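Local coordinates for protein Rab GDP dissociation inhibitor alpha (Naegleria fowleri, PDB 6C87) that probably binds prenylated Rab GTPases in their GDP-bound form, slows release of the nucleotide and carries them between membranes and cytosol, at residues A[88-93]-A[223-228]; A[109-114]-A[233-238]; A[325-330]-A[350-355]. All coordinates share one frame; numbering follows the deposited sequence.

Contact 1 of 3, residues A[88-93]-A[223-228]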
loop_
_atom_site.group_PDB
_atom_site.type_symbol
_atom_site.label_atom_id
_atom_site.label_comp_id
_atom_site.label_asym_id
_atom_site.label_seq_id
_atom_site.Cartn_x
_atom_site.Cartn_y
_atom_site.Cartn_z
ATOM N N PHE A 88 26.306 -13.955 1.018
ATOM C CA PHE A 88 25.420 -14.540 2.007
ATOM C C PHE A 88 24.049 -13.874 1.942
ATOM O O PHE A 88 23.902 -12.740 1.476
ATOM C CB PHE A 88 26.007 -14.379 3.411
ATOM C CG PHE A 88 27.210 -15.237 3.672
ATOM C CD1 PHE A 88 27.301 -16.512 3.136
ATOM C CD2 PHE A 88 28.250 -14.767 4.452
ATOM C CE1 PHE A 88 28.404 -17.303 3.386
ATOM C CE2 PHE A 88 29.357 -15.554 4.704
ATOM C CZ PHE A 88 29.433 -16.823 4.179
ATOM N N LEU A 89 23.036 -14.592 2.414
ATOM C CA LEU A 89 21.698 -14.032 2.511
ATOM C C LEU A 89 21.420 -13.666 3.964
ATOM O O LEU A 89 21.574 -14.501 4.864
ATOM C CB LEU A 89 20.638 -15.012 2.006
ATOM C CG LEU A 89 20.643 -15.434 0.533
ATOM C CD1 LEU A 89 21.540 -16.662 0.288
ATOM C CD2 LEU A 89 19.223 -15.669 0.041
ATOM N N MET A 90 21.007 -12.420 4.188
ATOM C CA MET A 90 20.443 -12.044 5.477
ATOM C C MET A 90 19.148 -12.824 5.671
ATOM O O MET A 90 18.269 -12.808 4.802
ATOM C CB MET A 90 20.210 -10.534 5.530
ATOM C CG MET A 90 19.365 -10.041 6.693
ATOM S SD MET A 90 20.132 -10.236 8.318
ATOM C CE MET A 90 21.648 -9.297 8.121
ATOM N N ALA A 91 19.032 -13.487 6.826
ATOM C CA ALA A 91 18.069 -14.572 7.014
ATOM C C ALA A 91 16.627 -14.201 6.680
ATOM O O ALA A 91 15.879 -15.040 6.163
ATOM C CB ALA A 91 18.155 -15.086 8.447
ATOM N N ASN A 92 16.201 -12.971 6.958
ATOM C CA ASN A 92 14.828 -12.614 6.586
ATOM C C ASN A 92 14.792 -11.328 5.769
ATOM O O ASN A 92 13.843 -10.544 5.874
ATOM C CB ASN A 92 13.928 -12.497 7.818
ATOM C CG ASN A 92 13.300 -13.826 8.217
ATOM O OD1 ASN A 92 12.690 -14.510 7.394
ATOM N ND2 ASN A 92 13.455 -14.199 9.481
ATOM N N GLY A 93 15.834 -11.100 4.969
ATOM C CA GLY A 93 15.988 -9.897 4.185
ATOM C C GLY A 93 15.209 -9.945 2.890
ATOM O O GLY A 93 14.365 -10.811 2.660
ATOM N N GLU A 223 19.620 -8.535 14.631
ATOM C CA GLU A 223 19.480 -9.195 15.925
ATOM C C GLU A 223 18.411 -10.286 15.891
ATOM O O GLU A 223 18.600 -11.360 16.475
ATOM C CB GLU A 223 19.156 -8.153 16.996
ATOM C CG GLU A 223 18.983 -8.707 18.398
ATOM C CD GLU A 223 18.413 -7.684 19.371
ATOM O OE1 GLU A 223 17.640 -6.799 18.938
ATOM O OE2 GLU A 223 18.743 -7.767 20.573
ATOM N N ASP A 224 17.289 -10.035 15.211
ATOM C CA ASP A 224 16.232 -11.042 15.114
ATOM C C ASP A 224 16.700 -12.266 14.333
ATOM O O ASP A 224 16.471 -13.407 14.753
ATOM C CB ASP A 224 14.978 -10.437 14.478
ATOM C CG ASP A 224 14.135 -9.648 15.473
ATOM O OD1 ASP A 224 13.448 -8.697 15.042
ATOM O OD2 ASP A 224 14.198 -9.942 16.688
ATOM N N SER A 225 17.338 -12.046 13.179
ATOM C CA SER A 225 17.842 -13.165 12.391
ATOM C C SER A 225 18.922 -13.926 13.152
ATOM O O SER A 225 18.948 -15.164 13.147
ATOM C CB SER A 225 18.369 -12.656 11.052
ATOM O OG SER A 225 17.325 -12.052 10.309
ATOM N N LEU A 226 19.787 -13.199 13.860
ATOM C CA LEU A 226 20.858 -13.828 14.628
ATOM C C LEU A 226 20.301 -14.742 15.714
ATOM O O LEU A 226 20.861 -15.812 15.974
ATOM C CB LEU A 226 21.763 -12.749 15.240
ATOM C CG LEU A 226 22.839 -13.057 16.299
ATOM C CD1 LEU A 226 24.045 -13.758 15.709
ATOM C CD2 LEU A 226 23.273 -11.804 17.045
ATOM N N ASN A 227 19.203 -14.339 16.367
ATOM C CA ASN A 227 18.627 -15.174 17.421
ATOM C C ASN A 227 17.908 -16.399 16.870
ATOM O O ASN A 227 17.763 -17.392 17.592
ATOM C CB ASN A 227 17.649 -14.357 18.271
ATOM C CG ASN A 227 18.355 -13.429 19.246
ATOM O OD1 ASN A 227 19.516 -13.644 19.603
ATOM N ND2 ASN A 227 17.652 -12.390 19.685
ATOM N N MET A 228 17.478 -16.354 15.609
ATOM C CA MET A 228 16.734 -17.451 14.995
ATOM C C MET A 228 17.657 -18.580 14.552
ATOM O O MET A 228 17.318 -19.760 14.695
ATOM C CB MET A 228 15.901 -16.925 13.828
ATOM C CG MET A 228 14.515 -16.472 14.249
ATOM S SD MET A 228 13.476 -16.032 12.852
ATOM C CE MET A 228 13.238 -17.618 12.062
HETATM O O HOH W 1 14.555 -12.122 11.087
#

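Contact 2 of 3, residues A[109-114]-A[233-238]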
loop_
_atom_site.group_PDB
_atom_site.type_symbol
_atom_site.label_atom_id
_atom_site.label_comp_id
_atom_site.label_asym_id
_atom_site.label_seq_id
_atom_site.Cartn_x
_atom_site.Cartn_y
_atom_site.Cartn_z
ATOM N N MET A 109 15.744 -27.736 -1.886
ATOM C CA MET A 109 16.732 -26.704 -1.615
ATOM C C MET A 109 16.824 -26.450 -0.118
ATOM O O MET A 109 15.806 -26.201 0.534
ATOM C CB MET A 109 16.362 -25.416 -2.354
ATOM C CG MET A 109 17.323 -24.291 -2.130
ATOM S SD MET A 109 17.076 -22.980 -3.332
ATOM C CE MET A 109 18.765 -22.421 -3.482
ATOM N N GLU A 110 18.029 -26.558 0.431
ATOM C CA GLU A 110 18.279 -26.363 1.851
ATOM C C GLU A 110 19.153 -25.134 2.080
ATOM O O GLU A 110 20.221 -25.001 1.473
ATOM C CB GLU A 110 18.949 -27.587 2.474
ATOM C CG GLU A 110 19.300 -27.364 3.939
ATOM C CD GLU A 110 20.037 -28.529 4.560
ATOM O OE1 GLU A 110 20.173 -29.578 3.889
ATOM O OE2 GLU A 110 20.493 -28.382 5.718
ATOM N N PHE A 111 18.721 -24.259 2.986
ATOM C CA PHE A 111 19.548 -23.157 3.457
ATOM C C PHE A 111 20.189 -23.566 4.776
ATOM O O PHE A 111 19.507 -24.071 5.675
ATOM C CB PHE A 111 18.731 -21.874 3.631
ATOM C CG PHE A 111 18.345 -21.228 2.335
ATOM C CD1 PHE A 111 19.297 -20.614 1.544
ATOM C CD2 PHE A 111 17.030 -21.241 1.898
ATOM C CE1 PHE A 111 18.947 -20.018 0.337
ATOM C CE2 PHE A 111 16.674 -20.648 0.693
ATOM C CZ PHE A 111 17.633 -20.037 -0.088
ATOM N N ALA A 112 21.499 -23.354 4.880
ATOM C CA ALA A 112 22.268 -23.666 6.075
ATOM C C ALA A 112 22.867 -22.399 6.666
ATOM O O ALA A 112 23.173 -21.442 5.945
ATOM C CB ALA A 112 23.375 -24.670 5.766
ATOM N N LEU A 113 23.029 -22.399 7.987
ATOM C CA LEU A 113 23.479 -21.196 8.675
ATOM C C LEU A 113 24.982 -20.985 8.505
ATOM O O LEU A 113 25.753 -21.922 8.270
ATOM C CB LEU A 113 23.095 -21.254 10.157
ATOM C CG LEU A 113 23.526 -22.423 11.053
ATOM C CD1 LEU A 113 24.877 -22.125 11.715
ATOM C CD2 LEU A 113 22.448 -22.836 12.076
ATOM N N VAL A 114 25.377 -19.732 8.577
ATOM C CA VAL A 114 26.771 -19.324 8.612
ATOM C C VAL A 114 27.196 -19.211 10.069
ATOM O O VAL A 114 26.459 -18.670 10.907
ATOM C CB VAL A 114 26.946 -17.998 7.848
ATOM C CG1 VAL A 114 28.375 -17.505 7.930
ATOM C CG2 VAL A 114 26.496 -18.178 6.396
ATOM N N PRO A 233 23.504 -13.974 11.559
ATOM C CA PRO A 233 22.232 -13.731 10.867
ATOM C C PRO A 233 22.196 -14.259 9.440
ATOM O O PRO A 233 21.193 -14.052 8.749
ATOM C CB PRO A 233 22.132 -12.200 10.880
ATOM C CG PRO A 233 23.536 -11.768 10.751
ATOM C CD PRO A 233 24.342 -12.755 11.566
ATOM N N TYR A 234 23.247 -14.917 8.969
ATOM C CA TYR A 234 23.394 -15.235 7.557
ATOM C C TYR A 234 23.101 -16.711 7.286
ATOM O O TYR A 234 23.419 -17.580 8.101
ATOM C CB TYR A 234 24.808 -14.902 7.079
ATOM C CG TYR A 234 25.178 -13.436 7.103
ATOM C CD1 TYR A 234 24.653 -12.544 6.175
ATOM C CD2 TYR A 234 26.084 -12.949 8.041
ATOM C CE1 TYR A 234 25.012 -11.202 6.191
ATOM C CE2 TYR A 234 26.442 -11.615 8.078
ATOM C CZ TYR A 234 25.910 -10.742 7.150
ATOM O OH TYR A 234 26.279 -9.411 7.179
ATOM N N VAL A 235 22.473 -16.979 6.142
ATOM C CA VAL A 235 22.345 -18.326 5.603
ATOM C C VAL A 235 22.975 -18.350 4.209
ATOM O O VAL A 235 23.217 -17.312 3.587
ATOM C CB VAL A 235 20.878 -18.802 5.541
ATOM C CG1 VAL A 235 20.230 -18.741 6.915
ATOM C CG2 VAL A 235 20.087 -18.012 4.512
ATOM N N TYR A 236 23.197 -19.567 3.707
ATOM C CA TYR A 236 23.858 -19.857 2.427
ATOM C C TYR A 236 23.286 -21.183 1.955
ATOM O O TYR A 236 23.044 -22.071 2.788
ATOM C CB TYR A 236 25.381 -19.962 2.566
ATOM C CG TYR A 236 26.201 -19.881 1.285
ATOM C CD1 TYR A 236 26.263 -18.704 0.550
ATOM C CD2 TYR A 236 26.956 -20.966 0.844
ATOM C CE1 TYR A 236 27.033 -18.614 -0.602
ATOM C CE2 TYR A 236 27.735 -20.887 -0.308
ATOM C CZ TYR A 236 27.769 -19.703 -1.025
ATOM O OH TYR A 236 28.526 -19.593 -2.174
ATOM N N PRO A 237 23.058 -21.361 0.656
ATOM C CA PRO A 237 22.456 -22.618 0.200
ATOM C C PRO A 237 23.462 -23.755 0.261
ATOM O O PRO A 237 24.652 -23.581 -0.014
ATOM C CB PRO A 237 22.034 -22.318 -1.246
ATOM C CG PRO A 237 22.303 -20.846 -1.463
ATOM C CD PRO A 237 23.329 -20.444 -0.462
ATOM N N MET A 238 22.966 -24.925 0.646
ATOM C CA MET A 238 23.755 -26.146 0.572
ATOM C C MET A 238 24.171 -26.389 -0.880
ATOM O O MET A 238 23.348 -26.299 -1.800
ATOM C CB MET A 238 22.932 -27.321 1.120
ATOM C CG MET A 238 23.748 -28.435 1.753
ATOM S SD MET A 238 24.628 -27.911 3.245
ATOM C CE MET A 238 23.292 -27.858 4.416
HETATM O O HOH W 2 20.530 -26.585 -1.580
#

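Contact 3 of 3, residues A[325-330]-A[350-355]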
loop_
_atom_site.group_PDB
_atom_site.type_symbol
_atom_site.label_atom_id
_atom_site.label_comp_id
_atom_site.label_asym_id
_atom_site.label_seq_id
_atom_site.Cartn_x
_atom_site.Cartn_y
_atom_site.Cartn_z
ATOM N N ALA A 325 35.598 -21.483 13.297
ATOM C CA ALA A 325 34.394 -21.400 12.483
ATOM C C ALA A 325 34.624 -22.039 11.113
ATOM O O ALA A 325 35.663 -21.826 10.476
ATOM C CB ALA A 325 33.966 -19.938 12.327
ATOM N N LYS A 326 33.661 -22.849 10.674
ATOM C CA LYS A 326 33.731 -23.503 9.376
ATOM C C LYS A 326 33.025 -22.713 8.277
ATOM O O LYS A 326 33.060 -23.124 7.111
ATOM C CB LYS A 326 33.158 -24.918 9.487
ATOM C CG LYS A 326 33.943 -25.781 10.462
ATOM C CD LYS A 326 33.303 -27.143 10.653
ATOM C CE LYS A 326 33.258 -27.497 12.117
ATOM N NZ LYS A 326 32.445 -26.515 12.896
ATOM N N SER A 327 32.364 -21.614 8.623
ATOM C CA SER A 327 31.828 -20.653 7.667
ATOM C C SER A 327 31.709 -19.326 8.398
ATOM O O SER A 327 31.438 -19.302 9.602
ATOM C CB SER A 327 30.465 -21.082 7.103
ATOM O OG SER A 327 29.491 -21.294 8.122
ATOM N N SER A 328 31.927 -18.225 7.679
ATOM C CA SER A 328 32.003 -16.958 8.391
ATOM C C SER A 328 31.842 -15.779 7.443
ATOM O O SER A 328 32.301 -15.808 6.300
ATOM C CB SER A 328 33.326 -16.834 9.152
ATOM O OG SER A 328 33.274 -15.755 10.061
ATOM N N GLN A 329 31.197 -14.734 7.958
ATOM C CA GLN A 329 31.195 -13.403 7.367
ATOM C C GLN A 329 32.240 -12.553 8.086
ATOM O O GLN A 329 32.276 -12.529 9.322
ATOM C CB GLN A 329 29.811 -12.763 7.499
ATOM C CG GLN A 329 29.707 -11.343 6.962
ATOM C CD GLN A 329 29.576 -11.295 5.450
ATOM O OE1 GLN A 329 30.522 -11.594 4.722
ATOM N NE2 GLN A 329 28.401 -10.890 4.971
ATOM N N ILE A 330 33.083 -11.855 7.318
ATOM C CA ILE A 330 34.134 -10.994 7.866
ATOM C C ILE A 330 34.107 -9.658 7.137
ATOM O O ILE A 330 34.337 -9.610 5.924
ATOM C CB ILE A 330 35.526 -11.633 7.733
ATOM C CG1 ILE A 330 35.481 -13.121 8.102
ATOM C CG2 ILE A 330 36.524 -10.888 8.619
ATOM C CD1 ILE A 330 36.782 -13.831 7.906
ATOM N N PHE A 350 33.392 -27.397 3.685
ATOM C CA PHE A 350 32.670 -28.657 3.573
ATOM C C PHE A 350 31.284 -28.578 4.198
ATOM O O PHE A 350 30.379 -29.307 3.781
ATOM C CB PHE A 350 33.489 -29.780 4.230
ATOM C CG PHE A 350 34.211 -29.358 5.511
ATOM C CD1 PHE A 350 35.443 -28.698 5.461
ATOM C CD2 PHE A 350 33.664 -29.638 6.766
ATOM C CE1 PHE A 350 36.101 -28.310 6.623
ATOM C CE2 PHE A 350 34.329 -29.255 7.940
ATOM C CZ PHE A 350 35.552 -28.589 7.862
ATOM N N THR A 351 31.091 -27.699 5.190
ATOM C CA THR A 351 29.805 -27.635 5.880
ATOM C C THR A 351 28.685 -27.142 4.979
ATOM O O THR A 351 27.512 -27.395 5.278
ATOM C CB THR A 351 29.873 -26.753 7.140
ATOM O OG1 THR A 351 30.349 -25.440 6.813
ATOM C CG2 THR A 351 30.747 -27.390 8.204
ATOM N N HIS A 352 29.011 -26.448 3.891
ATOM C CA HIS A 352 28.026 -26.125 2.872
ATOM C C HIS A 352 28.225 -26.949 1.605
ATOM O O HIS A 352 27.582 -26.672 0.588
ATOM C CB HIS A 352 28.063 -24.628 2.564
ATOM C CG HIS A 352 27.467 -23.781 3.648
ATOM N ND1 HIS A 352 28.219 -23.238 4.671
ATOM C CD2 HIS A 352 26.182 -23.433 3.901
ATOM C CE1 HIS A 352 27.427 -22.558 5.482
ATOM N NE2 HIS A 352 26.185 -22.665 5.041
ATOM N N HIS A 353 29.075 -27.982 1.667
ATOM C CA HIS A 353 29.385 -28.857 0.534
ATOM C C HIS A 353 29.857 -28.065 -0.681
ATOM O O HIS A 353 29.439 -28.314 -1.814
ATOM C CB HIS A 353 28.202 -29.747 0.163
ATOM C CG HIS A 353 27.973 -30.858 1.128
ATOM N ND1 HIS A 353 26.979 -30.821 2.080
ATOM C CD2 HIS A 353 28.649 -32.011 1.331
ATOM C CE1 HIS A 353 27.030 -31.926 2.805
ATOM N NE2 HIS A 353 28.040 -32.660 2.376
ATOM N N VAL A 354 30.717 -27.081 -0.440
ATOM C CA VAL A 354 31.399 -26.375 -1.517
ATOM C C VAL A 354 32.886 -26.708 -1.594
ATOM O O VAL A 354 33.556 -26.269 -2.544
ATOM C CB VAL A 354 31.176 -24.851 -1.418
ATOM C CG1 VAL A 354 29.676 -24.557 -1.477
ATOM C CG2 VAL A 354 31.784 -24.287 -0.124
ATOM N N ALA A 355 33.421 -27.465 -0.640
ATOM C CA ALA A 355 34.830 -27.825 -0.632
ATOM C C ALA A 355 34.962 -29.204 -0.021
ATOM O O ALA A 355 34.101 -29.623 0.763
ATOM C CB ALA A 355 35.663 -26.806 0.154
HETATM O O HOH W 3 29.154 -23.754 8.540
#

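Contact 1 of 3, residues A[88-93]-A[223-228]
Ser-225 OG is held from two directions: it is hydrogen-bonded to Leu-221 O, one turn earlier in helix 212-229, and to a water that bridges to Asn-92. The water lies 2.9 Å from Ser-225 OG and 2.8 Å from Asn-92 ND2, accepting a hydrogen bond from ND2. No direct hydrogen bond joins the two segments, and the remaining contacts are van der Waals. Ala-91 CB rests on Ser-225 CB at 3.6 Å. A turn at chi2 (67°) swings Met-90 SD to 3.9 Å from Ser-225 OG. The Asn-92 amide crosses the Met-228 side chain at about a right angle, with ND2 of Asn-92 3.8 Å from SD of Met-228. Asn-92 OD1 is hydrogen-bonded to Arg-100 NH1 of helix 94-102, which fixes the amide so that ND2 faces the water. Gly-93 N bonds to Met-90 O at 3.0 Å, closing a tight turn after strand 89-90; Ala-91 and Asn-92, at its two middle positions, point CB toward helix 212-229, and Gly-93 sits at the N-cap position of the helix that follows. Met-228 also packs on Met-228 of the second subunit. The direct contacts between turn and helix are thus apolar or weakly polar, and the bridging water is the hydrogen-bonded link between the two segments.

Contact 2 of 3, residues A[109-114]-A[233-238]
Val-114 fits against the base of Tyr-234: its CG2 lies 3.7 Å from Tyr-234 CB, the two side chains crossing obliquely, while the phenol leads away from the contact. Further along, the Phe-111 ring occupies a recess between Val-235 and Pro-237. Its CD1 meets Val-235 CG2, and its CE1 approaches Pro-237 CG to 3.9 Å. Met-109 extends the same surface, its methyl CE reaching Pro-237 CB at 4.0 Å as the two side chains run side by side. Beneath these shapes lies an antiparallel strand pair in the large mixed sheet, in which strand 234-237 is flanked by 111-121 on one edge and 89-90 on the other. Phe-111 with Pro-237 and Leu-113 with Val-235 are non-hydrogen-bonded pairs on one face; Ala-112 with Tyr-236 is the hydrogen-bonded pair on the opposite face. Tyr-236 O accepts from Ala-112 N and Ala-112 O from Tyr-236 N, both at 2.9 Å. Met-238 N to Glu-110 O and Val-114 N to Tyr-234 O extend the series at its two ends. Pro-237, lacking an N-H, stands where this pairing needs none. On the Ala-112 face, the small methyl leaves a hollow that Met-238 fills: turns at chi2 (65°) and chi3 (76°) bring its CE to 3.5 Å from Ala-112 CB. Glu-110 runs alongside Met-238, its carboxylate next to CE, though the exact spacing is doubtful. A water accepts a hydrogen bond from Glu-110 N and donates one to Met-238 O at 2.8 Å. Phe-111 also makes backbone hydrogen bonds to the second subunit.

Contact 3 of 3, residues A[325-330]-A[350-355]
Phe-350 meets Lys-326 through its ring, CE2 of Phe-350 lying 3.6 Å from Lys-326 CD in an oblique approach. Thr-351 follows and shares that CD with Phe-350: its methyl CG2 is 3.5 Å from Lys-326 CD and also reaches Lys-326 CB at 3.7 Å, with the side chains nearly perpendicular. A chi1 of 56° puts Thr-351 OG1 between the backbone N and the carbonyl carbon, leaving CG2 to face the lysine; OG1 is hydrogen-bonded to Ser-349 OG and, at 2.7 Å, to a water. That water also bonds to Ser-327 OG, although the length of this second link is doubtful. Ser-327 OG has a further partner in Glu-115 N of strand 111-121. His-352 closes the series, setting the edge of its imidazole in plane with Ser-327 OG, which lies 3.6 Å from CE1 of His-352. His-352 also packs edge-to-face with Tyr-236, and its NE2 makes a weak hydrogen bond to Ala-112 O. The short 3-10 segment 350-351 and the loop after it thus lie against the entry to strand 328-332. No direct hydrogen bond spans them: lysine carbons, phenyl ring and threonine methyl form the apolar part, and two hydroxyls that probably share a water form the polar one.

Overall arrangement
All three contacts reach one mixed sheet, in which contact 2 is central: its centre lies about 10 Å from those of both contact 1 and contact 3, which are about 17 Å apart. Contact 1 adjoins it through strand 89-90, where Leu-89 O and Val-235 N are 2.9 Å apart, a probable hydrogen bond. Contact 3 adjoins it through the neighbouring strands 111-121 and 328-332, with Ser-327 OG 3.4 Å from Val-114 CA. A second tie between contacts 2 and 3 brings His-352 CE1 to 3.3 Å from Leu-113 O. Phe-88 spans further, its CE2 packing 3.4 Å from Ser-328 O. Contacts 1 and 2 both touch the second subunit, whereas contact 3 touches no other chain of the assembly.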